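Beta-glucosidase (Chaetomella raphigera, PDB 6JXG) probably hydrolyses terminal, non-reducing beta-D-glucosyl residues, releasing beta-D-glucose, as a secreted family 3 glycoside hydrolase of the cellulose degradation pathway. Local coordinates at residues P109-I114 with L183-D188; H156-E161 with N202-T207; S196-Y201 with S231-Q236. All coordinates share one frame; numbering follows the deposited sequence.

Contact 1 of 3, residues P109-I114 with L183-D188; sequences PVAGPI and LWPFAD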
loop_
_atom_site.group_PDB
_atom_site.type_symbol
_atom_site.label_atom_id
_atom_site.label_comp_id
_atom_site.label_asym_id
_atom_site.label_seq_id
_atom_site.Cartn_x
_atom_site.Cartn_y
_atom_site.Cartn_z
ATOM N N PRO A 109 -0.431 7.928 0.330
ATOM C CA PRO A 109 -0.195 6.543 0.507
ATOM C C PRO A 109 1.293 6.130 0.291
ATOM O O PRO A 109 2.144 6.938 0.106
ATOM C CB PRO A 109 -1.094 5.895 -0.525
ATOM C CG PRO A 109 -1.081 6.872 -1.710
ATOM C CD PRO A 109 -0.858 8.235 -1.043
ATOM N N VAL A 110 1.544 4.834 0.438
ATOM C CA VAL A 110 2.889 4.296 0.471
ATOM C C VAL A 110 3.252 3.565 -0.807
ATOM O O VAL A 110 2.703 2.488 -1.102
ATOM C CB VAL A 110 3.037 3.366 1.703
ATOM C CG1 VAL A 110 4.384 2.672 1.672
ATOM C CG2 VAL A 110 2.861 4.134 3.033
ATOM N N ALA A 111 4.133 4.184 -1.593
ATOM C CA ALA A 111 4.766 3.568 -2.784
ATOM C C ALA A 111 6.107 2.892 -2.541
ATOM O O ALA A 111 6.612 2.205 -3.447
ATOM C CB ALA A 111 4.999 4.594 -3.862
ATOM N N GLY A 112 6.722 3.162 -1.388
ATOM C CA GLY A 112 8.085 2.669 -1.022
ATOM C C GLY A 112 8.049 2.472 0.500
ATOM O O GLY A 112 7.871 3.414 1.277
ATOM N N PRO A 113 8.237 1.245 0.973
ATOM C CA PRO A 113 8.605 0.038 0.252
ATOM C C PRO A 113 7.473 -0.516 -0.668
ATOM O O PRO A 113 6.240 -0.386 -0.357
ATOM C CB PRO A 113 8.831 -0.933 1.364
ATOM C CG PRO A 113 7.860 -0.502 2.461
ATOM C CD PRO A 113 7.971 0.985 2.408
ATOM N N ILE A 114 7.871 -1.156 -1.754
ATOM C CA ILE A 114 6.933 -1.962 -2.541
ATOM C C ILE A 114 6.787 -3.342 -1.887
ATOM O O ILE A 114 5.747 -3.999 -2.032
ATOM C CB ILE A 114 7.319 -2.103 -4.037
ATOM C CG1 ILE A 114 8.570 -2.964 -4.244
ATOM C CG2 ILE A 114 7.481 -0.739 -4.744
ATOM C CD1 ILE A 114 8.887 -3.199 -5.755
ATOM N N LEU A 183 10.772 3.093 -8.856
ATOM C CA LEU A 183 10.242 4.417 -9.277
ATOM C C LEU A 183 8.821 4.424 -9.840
ATOM O O LEU A 183 8.071 5.415 -9.701
ATOM C CB LEU A 183 11.222 5.061 -10.274
ATOM C CG LEU A 183 10.947 6.551 -10.558
ATOM C CD1 LEU A 183 11.170 7.358 -9.297
ATOM C CD2 LEU A 183 11.832 7.011 -11.728
ATOM N N TRP A 184 8.450 3.309 -10.464
ATOM C CA TRP A 184 7.260 3.250 -11.257
ATOM C C TRP A 184 5.965 3.738 -10.493
ATOM O O TRP A 184 5.228 4.606 -10.951
ATOM C CB TRP A 184 7.150 1.880 -11.816
ATOM C CG TRP A 184 5.934 1.623 -12.641
ATOM C CD1 TRP A 184 4.627 1.618 -12.253
ATOM C CD2 TRP A 184 5.931 1.282 -14.059
ATOM N NE1 TRP A 184 3.808 1.313 -13.333
ATOM C CE2 TRP A 184 4.589 1.136 -14.454
ATOM C CE3 TRP A 184 6.942 1.066 -14.990
ATOM C CZ2 TRP A 184 4.227 0.777 -15.747
ATOM C CZ3 TRP A 184 6.590 0.741 -16.321
ATOM C CH2 TRP A 184 5.247 0.563 -16.671
ATOM N N PRO A 185 5.768 3.277 -9.248
ATOM C CA PRO A 185 4.596 3.817 -8.540
ATOM C C PRO A 185 4.722 5.262 -8.158
ATOM O O PRO A 185 3.693 5.937 -8.066
ATOM C CB PRO A 185 4.483 2.993 -7.293
ATOM C CG PRO A 185 5.615 2.039 -7.328
ATOM C CD PRO A 185 6.390 2.134 -8.585
ATOM N N PHE A 186 5.943 5.751 -7.924
ATOM C CA PHE A 186 6.088 7.180 -7.694
ATOM C C PHE A 186 5.788 7.990 -8.941
ATOM O O PHE A 186 5.153 9.064 -8.884
ATOM C CB PHE A 186 7.465 7.539 -7.146
ATOM C CG PHE A 186 7.637 7.198 -5.702
ATOM C CD1 PHE A 186 7.165 8.050 -4.712
ATOM C CD2 PHE A 186 8.256 6.003 -5.335
ATOM C CE1 PHE A 186 7.333 7.779 -3.382
ATOM C CE2 PHE A 186 8.442 5.721 -3.991
ATOM C CZ PHE A 186 8.006 6.644 -2.990
ATOM N N ALA A 187 6.154 7.460 -10.098
ATOM C CA ALA A 187 5.812 8.160 -11.366
ATOM C C ALA A 187 4.308 8.222 -11.566
ATOM O O ALA A 187 3.761 9.307 -11.914
ATOM C CB ALA A 187 6.518 7.487 -12.556
ATOM N N ASP A 188 3.603 7.112 -11.302
ATOM C CA ASP A 188 2.100 7.119 -11.346
ATOM C C ASP A 188 1.523 8.161 -10.364
ATOM O O ASP A 188 0.600 8.918 -10.659
ATOM C CB ASP A 188 1.485 5.743 -11.042
ATOM C CG ASP A 188 1.400 4.817 -12.280
ATOM O OD1 ASP A 188 1.998 5.122 -13.374
ATOM O OD2 ASP A 188 0.667 3.846 -12.161
#
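The one aromatic interaction between 109-114 and 183-188 is a CH-pi contact, in which the methyl group of Ala-111 sits over the middle of the Phe-186 ring. Ala-111 CB lies 3.7 Å from the ring centroid of Phe-186 and 13° off the ring normal, and its closest ring atom is Phe-186 CE2 at 3.6 Å. The first torsion of Phe-186 (chi1 -76°) sets CG beside its own backbone N and anti to the carbonyl carbon, so the ring swings off the helix and lies flat against the methyl. Alanine suits this place because a single carbon can lie close over a ring. Next along, Gly-112 N is 4.0 Å from Phe-186 CE2; glycine lets the backbone pass close to the ring, with little room at its alpha carbon on the Phe-186 side.

Aliphatic contacts continue the interface on the proline side. Ala-111 CB touches Pro-185 CB at 3.8 Å, while the branch methyl CG2 of Ile-114 reaches Pro-185 CG more loosely, at 4.2 Å. The ring of Pro-185 thus offers a rigid apolar edge near the beginning of helix 184-191, where proline's missing N-H costs little. In the TIM-barrel-type N-terminal domain of this family 3 enzyme, this joins the loop that follows strand 105-106 to the helix that precedes strand 196-199.

Hydrogen bonds do not cross between the segments. Ala-187 N bonds to Leu-183 O at 2.8 Å and Asp-188 N to Trp-184 O at 3.0 Å, in the helical pattern, while Gly-112 O is hydrogen-bonded to His-156 ND1. Beyond the segments, Phe-186 meets Phe-157 edge to face, and Asp-188 OD1 forms a salt bridge with Arg-671, which belongs to the fibronectin type III-like region.

Contact 2 of 3, residues H156-E161 with N202-T207; sequences HFIGNE and NKFNET. With NAG (2-acetamido-2-deoxy-beta-D-glucopyranose), chain D.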
loop_
_atom_site.group_PDB
_atom_site.type_symbol
_atom_site.label_atom_id
_atom_site.label_comp_id
_atom_site.label_asym_id
_atom_site.label_seq_id
_atom_site.Cartn_x
_atom_site.Cartn_y
_atom_site.Cartn_z
ATOM N N HIS A 156 7.803 6.211 0.815
ATOM C CA HIS A 156 8.968 6.941 1.255
ATOM C C HIS A 156 9.969 6.792 0.103
ATOM O O HIS A 156 10.284 5.662 -0.341
ATOM C CB HIS A 156 9.566 6.292 2.509
ATOM C CG HIS A 156 8.563 6.008 3.581
ATOM N ND1 HIS A 156 7.751 4.890 3.563
ATOM C CD2 HIS A 156 8.207 6.715 4.677
ATOM C CE1 HIS A 156 6.969 4.907 4.632
ATOM N NE2 HIS A 156 7.252 5.988 5.334
ATOM N N PHE A 157 10.354 7.921 -0.467
ATOM C CA PHE A 157 11.211 7.955 -1.622
ATOM C C PHE A 157 12.712 7.896 -1.171
ATOM O O PHE A 157 13.211 8.872 -0.624
ATOM C CB PHE A 157 10.992 9.272 -2.402
ATOM C CG PHE A 157 11.789 9.340 -3.705
ATOM C CD1 PHE A 157 11.297 8.740 -4.824
ATOM C CD2 PHE A 157 13.069 9.975 -3.762
ATOM C CE1 PHE A 157 12.013 8.784 -6.058
ATOM C CE2 PHE A 157 13.788 10.020 -4.966
ATOM C CZ PHE A 157 13.249 9.395 -6.105
ATOM N N ILE A 158 13.450 6.808 -1.384
ATOM C CA ILE A 158 13.078 5.613 -2.083
ATOM C C ILE A 158 14.103 4.523 -1.621
ATOM O O ILE A 158 15.182 4.846 -1.096
ATOM C CB ILE A 158 13.152 5.854 -3.648
ATOM C CG1 ILE A 158 12.438 4.726 -4.405
ATOM C CG2 ILE A 158 14.609 6.065 -4.082
ATOM C CD1 ILE A 158 12.054 5.020 -5.853
ATOM N N GLY A 159 13.817 3.254 -1.910
ATOM C CA GLY A 159 14.697 2.150 -1.514
ATOM C C GLY A 159 14.690 1.792 -0.052
ATOM O O GLY A 159 15.617 1.124 0.411
ATOM N N ASN A 160 13.650 2.192 0.700
ATOM C CA ASN A 160 13.519 1.797 2.137
ATOM C C ASN A 160 12.735 0.496 2.193
ATOM O O ASN A 160 11.575 0.439 2.569
ATOM C CB ASN A 160 12.857 2.930 2.873
ATOM C CG ASN A 160 12.592 2.653 4.325
ATOM O OD1 ASN A 160 13.291 1.830 4.977
ATOM N ND2 ASN A 160 11.629 3.362 4.856
ATOM N N GLU A 161 13.387 -0.561 1.729
ATOM C CA GLU A 161 12.753 -1.873 1.541
ATOM C C GLU A 161 12.907 -2.769 2.779
ATOM O O GLU A 161 12.493 -3.907 2.732
ATOM C CB GLU A 161 13.255 -2.515 0.244
ATOM C CG GLU A 161 12.834 -1.719 -1.005
ATOM C CD GLU A 161 11.330 -1.870 -1.307
ATOM O OE1 GLU A 161 10.774 -2.951 -0.904
ATOM O OE2 GLU A 161 10.732 -0.915 -1.953
ATOM N N ASN A 202 16.869 6.010 4.527
ATOM C CA ASN A 202 18.025 5.235 4.173
ATOM C C ASN A 202 18.916 6.047 3.258
ATOM O O ASN A 202 18.491 7.053 2.702
ATOM C CB ASN A 202 17.601 3.931 3.471
ATOM C CG ASN A 202 16.650 4.231 2.282
ATOM O OD1 ASN A 202 15.481 4.562 2.468
ATOM N ND2 ASN A 202 17.192 4.208 1.081
ATOM N N LYS A 203 20.172 5.602 3.092
ATOM C CA LYS A 203 20.997 6.156 2.038
ATOM C C LYS A 203 20.552 5.517 0.729
ATOM O O LYS A 203 20.130 4.354 0.708
ATOM C CB LYS A 203 22.516 5.923 2.263
ATOM C CG LYS A 203 22.954 6.380 3.606
ATOM C CD LYS A 203 24.399 6.115 3.904
ATOM C CE LYS A 203 24.752 6.761 5.232
ATOM N NZ LYS A 203 26.097 6.293 5.561
ATOM N N PHE A 204 20.646 6.281 -0.327
ATOM C CA PHE A 204 20.558 5.774 -1.690
ATOM C C PHE A 204 21.905 6.046 -2.412
ATOM O O PHE A 204 22.330 7.176 -2.510
ATOM C CB PHE A 204 19.413 6.460 -2.476
ATOM C CG PHE A 204 19.227 5.888 -3.836
ATOM C CD1 PHE A 204 19.953 6.364 -4.902
ATOM C CD2 PHE A 204 18.373 4.827 -4.030
ATOM C CE1 PHE A 204 19.823 5.806 -6.150
ATOM C CE2 PHE A 204 18.265 4.237 -5.275
ATOM C CZ PHE A 204 18.990 4.725 -6.316
ATOM N N ASN A 205 22.526 5.019 -2.975
ATOM C CA ASN A 205 23.833 5.178 -3.638
ATOM C C ASN A 205 24.774 5.933 -2.735
ATOM O O ASN A 205 25.567 6.764 -3.200
ATOM C CB ASN A 205 23.711 5.842 -5.007
ATOM C CG ASN A 205 23.340 4.839 -6.112
ATOM O OD1 ASN A 205 22.966 3.694 -5.849
ATOM N ND2 ASN A 205 23.386 5.297 -7.318
ATOM N N GLU A 206 24.700 5.566 -1.481
ATOM C CA GLU A 206 25.578 6.030 -0.382
ATOM C C GLU A 206 25.374 7.423 0.158
ATOM O O GLU A 206 26.132 7.868 1.035
ATOM C CB GLU A 206 27.073 5.732 -0.684
ATOM C CG GLU A 206 27.350 4.260 -1.012
ATOM C CD GLU A 206 27.136 3.282 0.135
ATOM O OE1 GLU A 206 26.904 2.090 -0.203
ATOM O OE2 GLU A 206 27.218 3.660 1.351
ATOM N N THR A 207 24.320 8.103 -0.284
ATOM C CA THR A 207 23.948 9.404 0.272
ATOM C C THR A 207 22.488 9.373 0.779
ATOM O O THR A 207 21.546 8.961 0.041
ATOM C CB THR A 207 24.096 10.507 -0.810
ATOM O OG1 THR A 207 25.464 10.604 -1.191
ATOM C CG2 THR A 207 23.606 11.850 -0.304
HETATM C C1 NAG D . 23.113 4.513 -8.474
HETATM C C2 NAG D . 22.742 5.481 -9.599
HETATM C C3 NAG D . 22.766 4.660 -10.871
HETATM C C4 NAG D . 24.162 4.113 -11.011
HETATM C C5 NAG D . 24.145 3.020 -9.956
HETATM C C6 NAG D . 25.287 2.056 -10.190
HETATM C C7 NAG D . 21.286 7.499 -9.186
HETATM C C8 NAG D . 22.351 8.353 -8.622
HETATM N N2 NAG D . 21.474 6.208 -9.572
HETATM O O3 NAG D . 22.482 5.496 -11.946
HETATM O O4 NAG D . 24.388 3.752 -12.319
HETATM O O5 NAG D . 24.323 3.831 -8.780
HETATM O O6 NAG D . 26.402 2.891 -9.953
HETATM O O7 NAG D . 20.160 8.029 -9.197
#
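Asn-202 holds CG in the crowded position between its backbone N and carbonyl carbon (chi1 53°), which turns its amide toward 156-161, whereas Phe-204 places CG anti to its backbone N (chi1 -175°) and lays its ring alongside Ile-158. The Asn-202 amide grips with both ends. ND2 gives an almost straight bond (167°) to Ile-158 O at 3.0 Å, lying in both the amide and the carbonyl plane. It also donates to Lys-203 O at 3.0 Å, but from above that carbonyl's plane. OD1 is hydrogen-bonded to Ser-200 OG, so the buried amide cannot easily rotate.

The bond to Ile-158 O ties the end of barrel strand 151-157 to the hairpin of strands 203-204 and 207-208, whose type I' turn runs from Phe-204 to Thr-207. Gly-159 has a positive phi, natural for glycine, and the lack of a side chain leaves room for the Asn-202 amide and the Phe-204 ring. Beside this bond, Ile-158 CG2 meets Phe-204 CD2 at 4.0 Å, with Phe-178 and Phe-214 touching both residues. The hairpin tip bears an N-glycan: Asn-205 ND2 is covalently bonded to C1 of NAG, whose acetamido C7 approaches Phe-204 CE1 at the ring edge, 3.8 Å away.

Contact 3 of 3, residues S196-Y201 with S231-Q236; sequences SIMCSY and SDWAAQ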
loop_
_atom_site.group_PDB
_atom_site.type_symbol
_atom_site.label_atom_id
_atom_site.label_comp_id
_atom_site.label_asym_id
_atom_site.label_seq_id
_atom_site.Cartn_x
_atom_site.Cartn_y
_atom_site.Cartn_z
ATOM N N SER A 196 2.625 16.150 -2.534
ATOM C CA SER A 196 3.914 16.054 -1.812
ATOM C C SER A 196 4.489 14.639 -1.879
ATOM O O SER A 196 3.761 13.661 -2.141
ATOM C CB SER A 196 3.789 16.506 -0.334
ATOM O OG SER A 196 2.987 15.623 0.394
ATOM N N ILE A 197 5.786 14.546 -1.678
ATOM C CA ILE A 197 6.464 13.257 -1.619
ATOM C C ILE A 197 7.411 13.349 -0.458
ATOM O O ILE A 197 7.996 14.407 -0.209
ATOM C CB ILE A 197 7.276 13.022 -2.930
ATOM C CG1 ILE A 197 6.316 12.753 -4.130
ATOM C CG2 ILE A 197 8.269 11.918 -2.732
ATOM C CD1 ILE A 197 7.000 12.841 -5.452
ATOM N N MET A 198 7.518 12.280 0.319
ATOM C CA MET A 198 8.386 12.281 1.480
ATOM C C MET A 198 9.662 11.497 1.148
ATOM O O MET A 198 9.584 10.361 0.636
ATOM C CB MET A 198 7.680 11.555 2.635
ATOM C CG MET A 198 8.420 11.571 3.968
ATOM S SD MET A 198 7.704 10.566 5.268
ATOM C CE MET A 198 6.195 11.500 5.561
ATOM N N CYS A 199 10.825 12.049 1.463
ATOM C CA CYS A 199 12.059 11.316 1.264
ATOM C C CYS A 199 12.400 10.423 2.450
ATOM O O CYS A 199 11.974 10.704 3.581
ATOM C CB CYS A 199 13.191 12.249 0.911
ATOM S SG CYS A 199 13.451 13.689 1.961
ATOM N N SER A 200 13.178 9.354 2.198
ATOM C CA SER A 200 13.316 8.251 3.144
ATOM C C SER A 200 14.449 8.352 4.117
ATOM O O SER A 200 15.336 9.125 3.947
ATOM C CB SER A 200 13.383 6.919 2.388
ATOM O OG SER A 200 14.535 6.910 1.576
ATOM N N TYR A 201 14.472 7.465 5.136
ATOM C CA TYR A 201 15.577 7.452 6.090
ATOM C C TYR A 201 16.920 6.855 5.566
ATOM O O TYR A 201 17.978 7.165 6.122
ATOM C CB TYR A 201 15.217 6.611 7.302
ATOM C CG TYR A 201 14.282 7.259 8.257
ATOM C CD1 TYR A 201 14.679 8.416 8.920
ATOM C CD2 TYR A 201 13.034 6.713 8.528
ATOM C CE1 TYR A 201 13.845 9.016 9.866
ATOM C CE2 TYR A 201 12.186 7.296 9.471
ATOM C CZ TYR A 201 12.574 8.440 10.139
ATOM O OH TYR A 201 11.788 9.075 11.071
ATOM N N SER A 231 10.702 15.826 4.496
ATOM C CA SER A 231 11.524 14.776 5.063
ATOM C C SER A 231 10.750 13.787 5.837
ATOM O O SER A 231 9.776 14.118 6.525
ATOM C CB SER A 231 12.653 15.341 5.923
ATOM O OG SER A 231 12.129 15.949 7.078
ATOM N N ASP A 232 11.252 12.544 5.857
ATOM C CA ASP A 232 10.802 11.677 6.906
ATOM C C ASP A 232 11.312 12.302 8.209
ATOM O O ASP A 232 12.144 13.231 8.191
ATOM C CB ASP A 232 11.241 10.221 6.659
ATOM C CG ASP A 232 10.336 9.187 7.324
ATOM O OD1 ASP A 232 9.666 9.524 8.316
ATOM O OD2 ASP A 232 10.338 8.000 6.880
ATOM N N TRP A 233 10.785 11.815 9.342
ATOM C CA TRP A 233 10.898 12.530 10.577
ATOM C C TRP A 233 12.319 12.410 11.104
ATOM O O TRP A 233 12.787 11.358 11.509
ATOM C CB TRP A 233 9.841 12.142 11.575
ATOM C CG TRP A 233 8.629 13.040 11.612
ATOM C CD1 TRP A 233 8.014 13.458 12.736
ATOM C CD2 TRP A 233 7.829 13.555 10.509
ATOM N NE1 TRP A 233 6.925 14.235 12.441
ATOM C CE2 TRP A 233 6.777 14.308 11.082
ATOM C CE3 TRP A 233 7.884 13.438 9.110
ATOM C CZ2 TRP A 233 5.812 14.963 10.315
ATOM C CZ3 TRP A 233 6.934 14.080 8.349
ATOM C CH2 TRP A 233 5.888 14.839 8.957
ATOM N N ALA A 234 12.967 13.579 11.114
ATOM C CA ALA A 234 14.387 13.735 11.456
ATOM C C ALA A 234 15.298 12.998 10.458
ATOM O O ALA A 234 16.353 12.468 10.851
ATOM C CB ALA A 234 14.677 13.316 12.895
ATOM N N ALA A 235 14.887 12.940 9.188
ATOM C CA ALA A 235 15.693 12.278 8.134
ATOM C C ALA A 235 16.604 13.325 7.471
ATOM O O ALA A 235 17.423 12.999 6.612
ATOM C CB ALA A 235 14.817 11.553 7.095
ATOM N N GLN A 236 16.501 14.608 7.894
ATOM C CA GLN A 236 17.396 15.656 7.376
ATOM C C GLN A 236 18.714 15.540 8.194
ATOM O O GLN A 236 18.653 15.344 9.406
ATOM C CB GLN A 236 16.822 17.062 7.577
ATOM C CG GLN A 236 17.722 18.223 7.232
ATOM C CD GLN A 236 17.075 19.576 7.520
ATOM O OE1 GLN A 236 17.065 20.481 6.671
ATOM N NE2 GLN A 236 16.540 19.709 8.705
HETATM O O HOH W 1 17.525 10.938 4.539
HETATM O O HOH W 2 11.873 6.234 5.291
#
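Asp-232 O is gripped by two donors, Ser-231 OG at 2.9 Å and Ala-235 N at 2.9 Å; the second closes the type II turn from Asp-232 to Ala-235. Its amide is held as well, since Asp-232 N donates to Cys-199 O at 3.0 Å, continuing the parallel pairing of strands 196-199 and 228-231. Tyr-201 spans the turn. Its OH donates to a lone pair of Trp-233 O at 2.5 Å, a very short bond, with the carbonyl oxygen in the plane of the ring. The same ring presents a face to Asp-232, whose CB lies 4.1 Å from the Tyr-201 centroid, with the carboxylate stacked 28° from parallel. Ala-235 CB, short enough to lie against the ring, touches Tyr-201 CD1. Met-198, anti at chi1 and bent at chi3, runs its sulfur past the Asp-232 carboxylate and its CE up to Trp-233 CZ3 at 3.9 Å.

The loop follows strand 228-231 of the barrel and carries Ser-Asp-Trp, the sequence that bears the nucleophile in family 3 relatives. Trp-233 N donates to the anti lone pair of Asp-232 OD1 at 2.7 Å, and a water held by Tyr-201 N donates to OD2. With a donor on each oxygen, the carboxylate is fixed in rotation and its negative charge is probably stabilised, which would favour the ionised form.

From the N terminus, the chain first enters contact 1 in the loop after strand 105-106, then runs through helix 131-147 and strand 151-157 into 156-161. Helix 184-191 returns to 109-114 and closes the loop of contact 1. Contact 2 opens inside that loop and closes outside it, at 202-207, so the two cross; Gly-112 O to His-156 ND1 and Ile-114 N to Glu-161 OE2 bind them directly. Contact 3 starts only after contact 1 has closed but crosses contact 2, and 231-236, in the loop after strand 228-231, closes it. Backbone bonds of Phe-157 to Met-198 and Ser-200 join neighbouring strands of the N-terminal barrel domain.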